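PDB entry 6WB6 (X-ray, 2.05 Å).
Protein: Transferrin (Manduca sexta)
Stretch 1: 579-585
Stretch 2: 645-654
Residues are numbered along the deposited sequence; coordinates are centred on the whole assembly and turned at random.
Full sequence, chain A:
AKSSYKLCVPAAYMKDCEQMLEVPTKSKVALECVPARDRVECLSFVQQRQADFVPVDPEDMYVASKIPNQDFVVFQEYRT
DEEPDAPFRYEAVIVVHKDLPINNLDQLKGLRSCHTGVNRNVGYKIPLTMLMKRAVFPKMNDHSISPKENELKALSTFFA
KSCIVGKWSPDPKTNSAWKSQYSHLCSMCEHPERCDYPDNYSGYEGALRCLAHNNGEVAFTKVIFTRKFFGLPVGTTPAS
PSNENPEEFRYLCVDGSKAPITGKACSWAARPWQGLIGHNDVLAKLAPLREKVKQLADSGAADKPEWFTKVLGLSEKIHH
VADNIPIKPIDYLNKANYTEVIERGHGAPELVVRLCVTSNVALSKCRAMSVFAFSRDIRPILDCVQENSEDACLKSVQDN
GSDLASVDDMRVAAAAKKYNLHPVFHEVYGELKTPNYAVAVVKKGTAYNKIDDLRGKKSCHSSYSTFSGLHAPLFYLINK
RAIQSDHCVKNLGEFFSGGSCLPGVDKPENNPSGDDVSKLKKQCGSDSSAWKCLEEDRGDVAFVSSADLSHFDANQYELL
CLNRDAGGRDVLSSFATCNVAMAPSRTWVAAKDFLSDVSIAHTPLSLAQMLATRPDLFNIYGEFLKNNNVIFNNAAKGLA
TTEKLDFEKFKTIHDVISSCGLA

Stretch 1 (579-585) NVAMAPS
Stretch 2, residues 645-654: LDFEKFKTIH

Residues 579-585 form an extended segment, with Ala581 and Met582 in a short strand, that lies against one side of a helix spanning all of 645-654 and continuing beyond both ends. The helix is regular: phi stays between -50° and -68°, psi between -36° and -53°, and six i to i+4 backbone hydrogen bonds hold it, from Lys649 N to Leu645 O (2.8 Å) through His654 N to Phe650 O (3.0 Å). The first segment is built from phi/psi of -162/179 at Asn579, -99/-54 at Val580, -152/152 at Ala581, -66/143 at Met582, -96/134 at Ala583, -64/124 at Pro584 and -98/164 at Ser585. The one negative psi, at Val580, puts a bend just before the strand.

The register is set by three CA-CA approaches: Ala581 to Lys649 at 9.0 Å, Met582 to Asp646 at 8.0 Å and Pro584 to Phe650 at 7.4 Å. These partners do not advance steadily along the helix, because the segment crosses it and runs neither parallel nor antiparallel to it. No hydrogen bond crosses between the stretches; the 298 Å² they bury, both sides summed, comes from van der Waals packing in which backbone atoms of the first segment take part as well as side chains.

The principal bump is Phe650, which has the largest covered area, 82 Å². Its CA-to-CB bond points toward the strand segment, and chi1 of -70° (m) with chi2 of -38° sets the ring among Met582, Ala583 and Pro584. Pro584, its ring C-gamma endo, covers one face: its CB lies 4.2 Å from the centroid of the Phe650 ring and 12° off the normal, a CH-pi contact in which a C-H group meets the aromatic electron cloud. Pro584 CD also comes within 3.7 Å of Phe650 CE1. At the edge, near the ring plane, Met582 O approaches Phe650 CE1 at 3.2 Å, a placement that brings a carbonyl oxygen to the weakly positive aromatic rim rather than to the electron-rich face.

Met582 also supplies a bump of its own. Its CA-to-CB bond points sideways, but chi1 of -170° (t) and chi2 of 178° (t) extend the chain, and chi3 of 84° (p) turns the methyl group so that its end comes nearer the helix. Met582 CE thus sits 3.4 Å from Phe650 CZ and 3.7 Å from Asp646 CG, in the hollow between two side chains one helical turn apart. Asp646, chi1 -58° (m) and chi2 -31°, points its CA-to-CB bond toward the strand segment and supplies one wall of this hollow.

One residue before Met582, Ala581 directs its small methyl toward the helix, where Lys649 and Ile653 lie one turn apart. Ala581 CB is 4.3 Å from Ile653 CD1, an apolar contact reached with chi1 of -72° (m) and chi2 of 174° (t) in the isoleucine. Lys649 reaches the same methyl with chi1 172° (t), chi2 148°, chi3 -168° (t) and chi4 -147°, bringing Lys649 NZ to 3.7 Å from Ala581 CB and 3.9 Å from Val580 O. Ala583, by contrast, points its CA-to-CB bond away, so its backbone meets the aromatic ring: Ala583 C is 3.9 Å from Phe650 CZ.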

# COMPACT_ATOMS: atom_id res chain seq x y z
N ASN A 579 -24.84 2.22 14.62
CA ASN A 579 -24.75 0.84 14.17
C ASN A 579 -25.10 -0.09 15.33
O ASN A 579 -25.36 0.35 16.45
CB ASN A 579 -23.35 0.53 13.66
CG ASN A 579 -22.27 0.81 14.71
OD1 ASN A 579 -22.17 0.10 15.72
ND2 ASN A 579 -21.45 1.84 14.47
N VAL A 580 -25.06 -1.38 15.04
CA VAL A 580 -25.15 -2.41 16.05
C VAL A 580 -23.78 -2.94 16.41
O VAL A 580 -23.42 -2.98 17.58
CB VAL A 580 -26.08 -3.55 15.57
CG1 VAL A 580 -26.35 -4.49 16.74
CG2 VAL A 580 -27.36 -3.00 15.00
N ALA A 581 -23.02 -3.38 15.41
CA ALA A 581 -21.66 -3.84 15.62
C ALA A 581 -20.87 -3.59 14.36
O ALA A 581 -21.41 -3.61 13.25
CB ALA A 581 -21.61 -5.35 15.97
N MET A 582 -19.57 -3.40 14.54
CA MET A 582 -18.67 -3.48 13.41
C MET A 582 -18.64 -4.91 12.89
O MET A 582 -18.72 -5.87 13.67
CB MET A 582 -17.27 -3.04 13.83
CG MET A 582 -16.34 -2.87 12.65
SD MET A 582 -14.73 -2.29 13.14
CE MET A 582 -14.02 -3.85 13.57
N ALA A 583 -18.53 -5.05 11.60
CA ALA A 583 -18.60 -6.34 10.95
C ALA A 583 -17.20 -6.87 10.70
O ALA A 583 -16.34 -6.13 10.23
CB ALA A 583 -19.36 -6.24 9.63
N PRO A 584 -16.91 -8.13 11.00
CA PRO A 584 -15.59 -8.67 10.65
C PRO A 584 -15.45 -8.68 9.14
O PRO A 584 -16.29 -9.22 8.43
CB PRO A 584 -15.60 -10.08 11.25
CG PRO A 584 -17.03 -10.42 11.38
CD PRO A 584 -17.76 -9.15 11.65
N SER A 585 -14.40 -8.02 8.66
CA SER A 585 -14.03 -8.04 7.25
C SER A 585 -12.94 -9.07 7.08
O SER A 585 -12.31 -9.49 8.05
CB SER A 585 -13.51 -6.68 6.78
OG SER A 585 -12.16 -6.48 7.17
N LEU A 645 -9.27 -4.27 20.80
CA LEU A 645 -10.63 -4.22 21.33
C LEU A 645 -11.65 -4.74 20.32
O LEU A 645 -12.64 -5.36 20.71
CB LEU A 645 -10.99 -2.81 21.77
CG LEU A 645 -10.54 -2.42 23.18
CD1 LEU A 645 -9.02 -2.46 23.30
CD2 LEU A 645 -11.06 -1.04 23.54
N ASP A 646 -11.44 -4.46 19.02
CA ASP A 646 -12.31 -5.04 18.00
C ASP A 646 -12.14 -6.55 17.95
O ASP A 646 -13.13 -7.29 17.89
CB ASP A 646 -12.02 -4.42 16.63
CG ASP A 646 -12.18 -2.89 16.62
OD1 ASP A 646 -13.03 -2.37 17.38
OD2 ASP A 646 -11.46 -2.22 15.86
N PHE A 647 -10.90 -7.04 17.98
CA PHE A 647 -10.66 -8.46 18.15
C PHE A 647 -11.45 -9.01 19.33
O PHE A 647 -12.21 -9.98 19.21
CB PHE A 647 -9.17 -8.73 18.38
CG PHE A 647 -8.84 -10.19 18.55
CD1 PHE A 647 -9.61 -11.17 17.95
CD2 PHE A 647 -7.74 -10.57 19.30
CE1 PHE A 647 -9.29 -12.51 18.10
CE2 PHE A 647 -7.40 -11.89 19.45
CZ PHE A 647 -8.18 -12.87 18.85
N GLU A 648 -11.29 -8.37 20.50
CA GLU A 648 -11.90 -8.90 21.70
C GLU A 648 -13.42 -8.87 21.61
O GLU A 648 -14.08 -9.83 22.01
CB GLU A 648 -11.39 -8.14 22.91
CG GLU A 648 -9.93 -8.47 23.12
CD GLU A 648 -9.26 -7.67 24.21
OE1 GLU A 648 -9.84 -6.67 24.70
OE2 GLU A 648 -8.14 -8.08 24.57
N LYS A 649 -13.97 -7.81 21.03
CA LYS A 649 -15.41 -7.79 20.80
C LYS A 649 -15.84 -8.93 19.87
O LYS A 649 -16.85 -9.58 20.11
CB LYS A 649 -15.85 -6.44 20.25
CG LYS A 649 -17.30 -6.49 19.84
CD LYS A 649 -18.04 -5.19 20.00
CE LYS A 649 -19.53 -5.43 19.85
NZ LYS A 649 -20.18 -4.25 19.24
N PHE A 650 -15.07 -9.18 18.80
CA PHE A 650 -15.43 -10.27 17.89
C PHE A 650 -15.41 -11.60 18.61
O PHE A 650 -16.24 -12.48 18.35
CB PHE A 650 -14.50 -10.30 16.67
CG PHE A 650 -14.70 -9.14 15.71
CD1 PHE A 650 -15.96 -8.64 15.44
CD2 PHE A 650 -13.61 -8.55 15.09
CE1 PHE A 650 -16.13 -7.59 14.56
CE2 PHE A 650 -13.78 -7.50 14.23
CZ PHE A 650 -15.03 -7.02 13.97
N LYS A 651 -14.47 -11.78 19.55
CA LYS A 651 -14.43 -13.02 20.32
C LYS A 651 -15.63 -13.14 21.24
O LYS A 651 -16.16 -14.24 21.42
CB LYS A 651 -13.14 -13.09 21.14
CG LYS A 651 -11.91 -13.38 20.31
CD LYS A 651 -10.74 -13.78 21.17
CE LYS A 651 -10.35 -12.67 22.14
NZ LYS A 651 -8.92 -12.75 22.46
N THR A 652 -16.07 -12.04 21.84
CA THR A 652 -17.22 -12.13 22.72
C THR A 652 -18.47 -12.48 21.92
O THR A 652 -19.25 -13.35 22.32
CB THR A 652 -17.42 -10.82 23.51
OG1 THR A 652 -16.21 -10.51 24.21
CG2 THR A 652 -18.56 -10.95 24.52
N ILE A 653 -18.65 -11.83 20.77
CA ILE A 653 -19.79 -12.13 19.92
C ILE A 653 -19.82 -13.62 19.57
O ILE A 653 -20.84 -14.30 19.74
CB ILE A 653 -19.76 -11.26 18.66
CG1 ILE A 653 -20.11 -9.81 19.06
CG2 ILE A 653 -20.69 -11.84 17.62
CD1 ILE A 653 -19.97 -8.78 17.92
N HIS A 654 -18.70 -14.13 19.06
CA HIS A 654 -18.61 -15.56 18.78
C HIS A 654 -18.89 -16.41 20.01
O HIS A 654 -19.54 -17.46 19.91
CB HIS A 654 -17.22 -15.87 18.24
CG HIS A 654 -16.97 -17.32 18.01
ND1 HIS A 654 -17.48 -18.01 16.94
CD2 HIS A 654 -16.23 -18.22 18.72
CE1 HIS A 654 -17.08 -19.27 16.99
NE2 HIS A 654 -16.33 -19.42 18.07